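Local coordinates for protein alanine racemase, biosynthetic (Pseudomonas aeruginosa PAO1, PDB 6A2F) that is a two-chain enzyme of the alanine racemase family, carrying covalently bound pyridoxal phosphate and joining a TIM-type barrel to a C-terminal beta domain, at residues S158-A163 and P169-Q174; F56-A59 and E63-E66; E80-F83 and E87-L90. All blocks are in the same frame, centred on the assembly; numbering follows the deposited sequence.

Contact 1: residues S158-A163 and P169-Q174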
loop_
_atom_site.group_PDB
_atom_site.type_symbol
_atom_site.label_atom_id
_atom_site.label_comp_id
_atom_site.label_asym_id
_atom_site.label_seq_id
_atom_site.Cartn_x
_atom_site.Cartn_y
_atom_site.Cartn_z
ATOM N N SER A 158 10.126 18.373 -19.125
ATOM C CA SER A 158 11.166 17.542 -18.535
ATOM C C SER A 158 10.992 17.530 -17.021
ATOM O O SER A 158 10.204 18.307 -16.476
ATOM C CB SER A 158 12.559 18.039 -18.922
ATOM O OG SER A 158 13.504 16.988 -18.852
ATOM N N HIS A 159 11.728 16.656 -16.346
ATOM C CA HIS A 159 11.520 16.412 -14.924
ATOM C C HIS A 159 12.859 16.204 -14.206
ATOM O O HIS A 159 13.706 15.445 -14.683
ATOM C CB HIS A 159 10.602 15.193 -14.749
ATOM C CG HIS A 159 10.145 14.963 -13.341
ATOM N ND1 HIS A 159 9.162 15.722 -12.741
ATOM C CD2 HIS A 159 10.523 14.045 -12.421
ATOM C CE1 HIS A 159 8.961 15.287 -11.510
ATOM N NE2 HIS A 159 9.776 14.269 -11.291
ATOM N N PHE A 160 13.037 16.886 -13.071
ATOM C CA PHE A 160 14.273 16.826 -12.275
ATOM C C PHE A 160 14.413 15.512 -11.522
ATOM O O PHE A 160 13.413 14.911 -11.136
ATOM C CB PHE A 160 14.308 17.953 -11.241
ATOM C CG PHE A 160 14.609 19.312 -11.808
ATOM C CD1 PHE A 160 15.827 19.576 -12.429
ATOM C CD2 PHE A 160 13.686 20.348 -11.679
ATOM C CE1 PHE A 160 16.110 20.838 -12.929
ATOM C CE2 PHE A 160 13.965 21.613 -12.176
ATOM C CZ PHE A 160 15.177 21.859 -12.802
ATOM N N ALA A 161 15.652 15.086 -11.289
ATOM C CA ALA A 161 15.924 13.871 -10.504
ATOM C C ALA A 161 16.299 14.153 -9.042
ATOM O O ALA A 161 16.147 13.285 -8.179
ATOM C CB ALA A 161 17.008 13.033 -11.175
ATOM N N CYS A 162 16.800 15.357 -8.774
ATOM C CA CYS A 162 17.378 15.670 -7.467
ATOM C C CYS A 162 17.045 17.077 -6.977
ATOM O O CYS A 162 17.755 17.625 -6.126
ATOM C CB CYS A 162 18.903 15.503 -7.493
ATOM S SG CYS A 162 19.523 13.947 -8.161
ATOM N N ALA A 163 15.968 17.658 -7.499
ATOM C CA ALA A 163 15.532 18.982 -7.062
ATOM C C ALA A 163 15.207 19.032 -5.560
ATOM O O ALA A 163 15.086 20.115 -4.986
ATOM C CB ALA A 163 14.346 19.455 -7.891
ATOM N N PRO A 169 24.594 18.815 -8.476
ATOM C CA PRO A 169 25.188 19.046 -9.798
ATOM C C PRO A 169 24.256 18.717 -10.972
ATOM O O PRO A 169 24.217 19.471 -11.949
ATOM C CB PRO A 169 26.417 18.114 -9.811
ATOM C CG PRO A 169 26.342 17.297 -8.554
ATOM C CD PRO A 169 25.532 18.103 -7.589
ATOM N N LEU A 170 23.512 17.615 -10.868
ATOM C CA LEU A 170 22.626 17.153 -11.945
ATOM C C LEU A 170 21.469 18.116 -12.243
ATOM O O LEU A 170 21.007 18.201 -13.386
ATOM C CB LEU A 170 22.098 15.743 -11.645
ATOM C CG LEU A 170 21.269 15.013 -12.709
ATOM C CD1 LEU A 170 22.079 14.744 -13.973
ATOM C CD2 LEU A 170 20.713 13.716 -12.142
ATOM N N THR A 171 21.017 18.833 -11.212
ATOM C CA THR A 171 19.968 19.847 -11.345
ATOM C C THR A 171 20.365 20.937 -12.343
ATOM O O THR A 171 19.547 21.352 -13.168
ATOM C CB THR A 171 19.618 20.477 -9.976
ATOM O OG1 THR A 171 19.182 19.451 -9.078
ATOM C CG2 THR A 171 18.512 21.519 -10.106
ATOM N N GLU A 172 21.618 21.390 -12.264
ATOM C CA GLU A 172 22.146 22.388 -13.202
ATOM C C GLU A 172 22.265 21.806 -14.609
ATOM O O GLU A 172 21.882 22.455 -15.586
ATOM C CB GLU A 172 23.491 22.958 -12.712
ATOM C CG GLU A 172 24.053 24.123 -13.531
ATOM C CD GLU A 172 23.121 25.330 -13.612
ATOM O OE1 GLU A 172 23.052 25.963 -14.688
ATOM O OE2 GLU A 172 22.452 25.656 -12.606
ATOM N N GLN A 173 22.780 20.580 -14.700
ATOM C CA GLN A 173 22.875 19.858 -15.968
ATOM C C GLN A 173 21.517 19.734 -16.651
ATOM O O GLN A 173 21.416 19.931 -17.862
ATOM C CB GLN A 173 23.435 18.453 -15.759
ATOM C CG GLN A 173 24.939 18.357 -15.625
ATOM C CD GLN A 173 25.407 16.912 -15.547
ATOM O OE1 GLN A 173 25.040 16.078 -16.382
ATOM N NE2 GLN A 173 26.217 16.608 -14.536
ATOM N N GLN A 174 20.490 19.393 -15.869
ATOM C CA GLN A 174 19.140 19.171 -16.396
ATOM C C GLN A 174 18.521 20.470 -16.896
ATOM O O GLN A 174 17.835 20.487 -17.919
ATOM C CB GLN A 174 18.240 18.520 -15.340
ATOM C CG GLN A 174 18.527 17.046 -15.106
ATOM C CD GLN A 174 17.474 16.372 -14.251
ATOM O OE1 GLN A 174 17.577 16.339 -13.025
ATOM N NE2 GLN A 174 16.457 15.817 -14.900
HETATM O O HOH W 1 17.584 17.393 -10.564
#

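Contact 2: residues F56-A59 and E63-E66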
loop_
_atom_site.group_PDB
_atom_site.type_symbol
_atom_site.label_atom_id
_atom_site.label_comp_id
_atom_site.label_asym_id
_atom_site.label_seq_id
_atom_site.Cartn_x
_atom_site.Cartn_y
_atom_site.Cartn_z
ATOM N N PHE A 56 -5.196 20.056 -14.748
ATOM C CA PHE A 56 -4.910 18.853 -13.969
ATOM C C PHE A 56 -3.920 17.948 -14.681
ATOM O O PHE A 56 -3.933 17.850 -15.906
ATOM C CB PHE A 56 -6.201 18.084 -13.679
ATOM C CG PHE A 56 -7.181 18.844 -12.837
ATOM C CD1 PHE A 56 -7.044 18.886 -11.454
ATOM C CD2 PHE A 56 -8.242 19.521 -13.424
ATOM C CE1 PHE A 56 -7.944 19.590 -10.673
ATOM C CE2 PHE A 56 -9.150 20.228 -12.648
ATOM C CZ PHE A 56 -9.001 20.261 -11.272
ATOM N N ALA A 57 -3.066 17.290 -13.904
ATOM C CA ALA A 57 -2.134 16.303 -14.443
ATOM C C ALA A 57 -2.332 14.943 -13.768
ATOM O O ALA A 57 -2.435 14.852 -12.536
ATOM C CB ALA A 57 -0.698 16.782 -14.286
ATOM N N VAL A 58 -2.395 13.895 -14.589
ATOM C CA VAL A 58 -2.569 12.515 -14.114
ATOM C C VAL A 58 -1.560 11.566 -14.773
ATOM O O VAL A 58 -0.838 11.959 -15.690
ATOM C CB VAL A 58 -4.011 12.006 -14.345
ATOM C CG1 VAL A 58 -5.004 12.746 -13.452
ATOM C CG2 VAL A 58 -4.398 12.112 -15.818
ATOM N N ALA A 59 -1.529 10.316 -14.307
ATOM C CA ALA A 59 -0.555 9.319 -14.769
ATOM C C ALA A 59 -1.030 8.397 -15.917
ATOM O O ALA A 59 -0.207 7.748 -16.581
ATOM C CB ALA A 59 -0.080 8.484 -13.587
ATOM N N GLU A 63 -7.369 7.607 -15.040
ATOM C CA GLU A 63 -7.416 8.754 -14.127
ATOM C C GLU A 63 -7.950 9.998 -14.812
ATOM O O GLU A 63 -8.739 10.746 -14.230
ATOM C CB GLU A 63 -6.038 9.045 -13.548
ATOM C CG GLU A 63 -5.563 8.019 -12.537
ATOM C CD GLU A 63 -4.155 8.291 -12.053
ATOM O OE1 GLU A 63 -3.508 9.233 -12.569
ATOM O OE2 GLU A 63 -3.691 7.556 -11.160
ATOM N N ALA A 64 -7.517 10.205 -16.053
ATOM C CA ALA A 64 -7.954 11.339 -16.855
ATOM C C ALA A 64 -9.463 11.295 -17.114
ATOM O O ALA A 64 -10.129 12.332 -17.094
ATOM C CB ALA A 64 -7.182 11.390 -18.169
ATOM N N ALA A 65 -9.990 10.092 -17.341
ATOM C CA ALA A 65 -11.421 9.902 -17.593
ATOM C C ALA A 65 -12.248 10.313 -16.385
ATOM O O ALA A 65 -13.305 10.921 -16.533
ATOM C CB ALA A 65 -11.715 8.459 -17.979
ATOM N N GLU A 66 -11.749 9.974 -15.196
ATOM C CA GLU A 66 -12.361 10.384 -13.940
ATOM C C GLU A 66 -12.360 11.910 -13.794
ATOM O O GLU A 66 -13.374 12.492 -13.404
ATOM C CB GLU A 66 -11.651 9.717 -12.757
ATOM C CG GLU A 66 -12.276 10.029 -11.405
ATOM C CD GLU A 66 -11.583 9.341 -10.239
ATOM O OE1 GLU A 66 -12.219 9.239 -9.168
ATOM O OE2 GLU A 66 -10.413 8.905 -10.375
#

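Contact 3: residues E80-F83 and E87-L90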
loop_
_atom_site.group_PDB
_atom_site.type_symbol
_atom_site.label_atom_id
_atom_site.label_comp_id
_atom_site.label_asym_id
_atom_site.label_seq_id
_atom_site.Cartn_x
_atom_site.Cartn_y
_atom_site.Cartn_z
ATOM N N GLU A 80 2.530 10.533 -18.786
ATOM C CA GLU A 80 3.271 9.480 -19.479
ATOM C C GLU A 80 2.752 9.259 -20.898
ATOM O O GLU A 80 3.222 8.362 -21.599
ATOM C CB GLU A 80 3.206 8.167 -18.692
ATOM C CG GLU A 80 3.834 8.230 -17.307
ATOM C CD GLU A 80 3.515 7.004 -16.467
ATOM O OE1 GLU A 80 3.495 5.880 -17.026
ATOM O OE2 GLU A 80 3.286 7.166 -15.243
ATOM N N GLY A 81 1.789 10.082 -21.314
ATOM C CA GLY A 81 1.122 9.918 -22.601
ATOM C C GLY A 81 0.272 8.659 -22.659
ATOM O O GLY A 81 -0.081 8.083 -21.623
ATOM N N CYS A 82 -0.050 8.234 -23.879
ATOM C CA CYS A 82 -0.820 7.017 -24.108
ATOM C C CYS A 82 0.082 5.785 -24.147
ATOM O O CYS A 82 1.165 5.819 -24.740
ATOM C CB CYS A 82 -1.618 7.125 -25.413
ATOM S SG CYS A 82 -2.913 8.385 -25.386
ATOM N N PHE A 83 -0.388 4.700 -23.532
ATOM C CA PHE A 83 0.370 3.453 -23.415
ATOM C C PHE A 83 0.227 2.532 -24.622
ATOM O O PHE A 83 1.131 1.750 -24.913
ATOM C CB PHE A 83 -0.045 2.692 -22.153
ATOM C CG PHE A 83 0.314 3.394 -20.877
ATOM C CD1 PHE A 83 1.603 3.306 -20.359
ATOM C CD2 PHE A 83 -0.636 4.147 -20.192
ATOM C CE1 PHE A 83 1.935 3.958 -19.181
ATOM C CE2 PHE A 83 -0.307 4.800 -19.016
ATOM C CZ PHE A 83 0.978 4.705 -18.509
ATOM N N GLU A 87 -5.664 3.708 -27.186
ATOM C CA GLU A 87 -5.963 4.779 -26.238
ATOM C C GLU A 87 -6.254 6.122 -26.907
ATOM O O GLU A 87 -7.077 6.897 -26.417
ATOM C CB GLU A 87 -4.843 4.926 -25.199
ATOM C CG GLU A 87 -4.852 3.831 -24.141
ATOM C CD GLU A 87 -3.868 4.060 -23.006
ATOM O OE1 GLU A 87 -3.727 3.148 -22.171
ATOM O OE2 GLU A 87 -3.236 5.134 -22.935
ATOM N N TYR A 88 -5.599 6.385 -28.035
ATOM C CA TYR A 88 -5.679 7.702 -28.683
ATOM C C TYR A 88 -7.086 8.185 -29.014
ATOM O O TYR A 88 -7.409 9.349 -28.752
ATOM C CB TYR A 88 -4.767 7.769 -29.911
ATOM C CG TYR A 88 -3.305 7.732 -29.531
ATOM C CD1 TYR A 88 -2.657 8.877 -29.055
ATOM C CD2 TYR A 88 -2.574 6.545 -29.620
ATOM C CE1 TYR A 88 -1.321 8.843 -28.690
ATOM C CE2 TYR A 88 -1.237 6.502 -29.260
ATOM C CZ TYR A 88 -0.617 7.651 -28.797
ATOM O OH TYR A 88 0.706 7.604 -28.436
ATOM N N ALA A 89 -7.920 7.300 -29.561
ATOM C CA ALA A 89 -9.320 7.645 -29.855
ATOM C C ALA A 89 -10.062 8.121 -28.598
ATOM O O ALA A 89 -10.818 9.092 -28.652
ATOM C CB ALA A 89 -10.047 6.478 -30.511
ATOM N N LEU A 90 -9.826 7.450 -27.470
ATOM C CA LEU A 90 -10.428 7.859 -26.203
ATOM C C LEU A 90 -9.830 9.166 -25.664
ATOM O O LEU A 90 -10.563 10.020 -25.166
ATOM C CB LEU A 90 -10.355 6.741 -25.157
ATOM C CG LEU A 90 -11.081 6.979 -23.824
ATOM C CD1 LEU A 90 -12.495 7.541 -23.984
ATOM C CD2 LEU A 90 -11.113 5.691 -23.014
HETATM O O HOH W 2 -2.554 7.171 -20.872
HETATM O O HOH W 3 0.928 9.646 -26.297
HETATM O O HOH W 4 1.433 5.114 -27.731
#

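Contact 1: residues S158-A163 and P169-Q174
The side-chain amide of Q174 lies against the backbone of H159, F160 and A161, gripped at both ends. Its OE1 accepts a bond from A161 N at 2.9 Å (N-H...O 157°), in the carbonyl plane and on a lone pair. Its NE2 makes a weak, bent bond to H159 O (2.8 Å) and also bonds S126. With CG anti to the carbonyl carbon (chi1 -74°), the extended chain carries the amide across to the loop. A water 2.7 Å from Q174 OE1 donates to it, accepts a bond from C162 N and bonds T171 OG1. The F160 ring stands nearly perpendicular to the amide (86°), with Q174 OE1 in plane at its edge. F160 CD1 rests on Q174 CB at 3.9 Å, and F160 CE1 meets T171 CG2 at 3.8 Å. One turn before Q174, L170 CD2 touches A161 CB (3.9 Å) and, more loosely, C162 SG. H159 ND1 bonds R209 and NE2 bonds Y254 of the second subunit, which lines a bound D-lysine; the loop thus borders a ligand pocket at the dimer interface. It links barrel strand 151-157 to helix 169-179, and helix 194-199 packs on F160 and A163.

Contact 2: residues F56-A59 and E63-E66
V58, the last residue of strand 55-58, and E63, in the first turn of helix 61-70, bring their CA atoms to 6.1 Å where the chain leaves the strand and turns back as a helix. The E63 carboxylate spans that turn: OE1 accepts a bond from A59 N at 2.8 Å, nearly straight (168°), the donor lying almost on the line of the C-O bond. CG of E63 is anti to the carbonyl carbon (chi1 -72°) and the chain is extended from there, which carries the carboxylate back to the strand end. On its way it runs alongside V58 in the opposite direction. E63 OE1 comes within 3.3 Å of V58 CB. The CG2 branch of V58 meets A64 CB at 3.7 Å, while CG1 lies beside E63 CB. V58 and A64 also both touch I76 of strand 75-78, the next strand of this beta-alpha-beta unit. A59 packs on D303 of the second subunit, which lines a D-lysine pocket. E63 OE2 accepts a bond from A35 N and makes a salt bridge to R351 of the second subunit. One carboxylate thus ties the strand end to the residue after the cofactor-bearing K34 and to the dimer partner, and the arginine probably favours its ionised form.

Contact 3: residues E80-F83 and E87-L90
E87 grips F83 of the loop by a hydrogen bond, and Y88 grips C82 by its ring face and, through water, its hydroxyl. The direct hydrogen bond runs from F83 N to E87 OE2, 2.9 Å long with an N-H...O angle of 160°. The donor approaches from well above the carboxylate, 62° out of its plane. E87 reaches it with an extended chain, and its other oxygen, OE1, accepts a bond from the N-terminal amine of M1 of the second subunit. Water adds two bridges and perhaps a third. The doubtful one sits between G81 O, at 2.7 Å, and E87 OE2; it cannot serve all the acceptors around it at once, so this link is tentative. The two others meet at Y88 OH: one accepts a bond from C82 N at 3.0 Å, the other donates to C82 O at 3.1 Å, so the hydroxyl reaches both polar atoms of the C82 backbone through water. The aromatic contacts centre on C82, which lies over one face of the Y88 ring. C82 CB makes a CH-pi contact 3.8 Å from the Y88 ring centroid. C82 SG, turned beside its own backbone N (chi1 -66°), lies 4.0 Å from the same centroid in a sulfur-aromatic contact. The F83 ring instead offers its edge, with CD2 3.8 Å from E87 OE1. The loop joins strand 75-78 of the barrel to helix 87-93. Y88 packs on helix 103-112, C82 and Y88 meet L98 of strand 98-100, and E87 touches L61 of helix 61-70.

How the contacts relate
All three contacts fasten a barrel helix to the end of a strand or the loop that follows it, and each touches the second subunit. Contacts 2 and 3 are neighbours, their centres about 12 Å apart. They meet where A59 O packs on E80 OE2 and F83 CZ, 3.8 Å from each. Contact 1 is further round the barrel, its centre about 25 Å from contact 2 and about 27 Å from contact 3, with about 10 Å between nearest atoms. A bound D-lysine lies about 5 Å from the side chain of H159 in contact 1, one about 5 Å from that of A59 in contact 2 and one about 9 Å from that of F83. Contacts 1 and 2 therefore border ligand pockets more closely than contact 3.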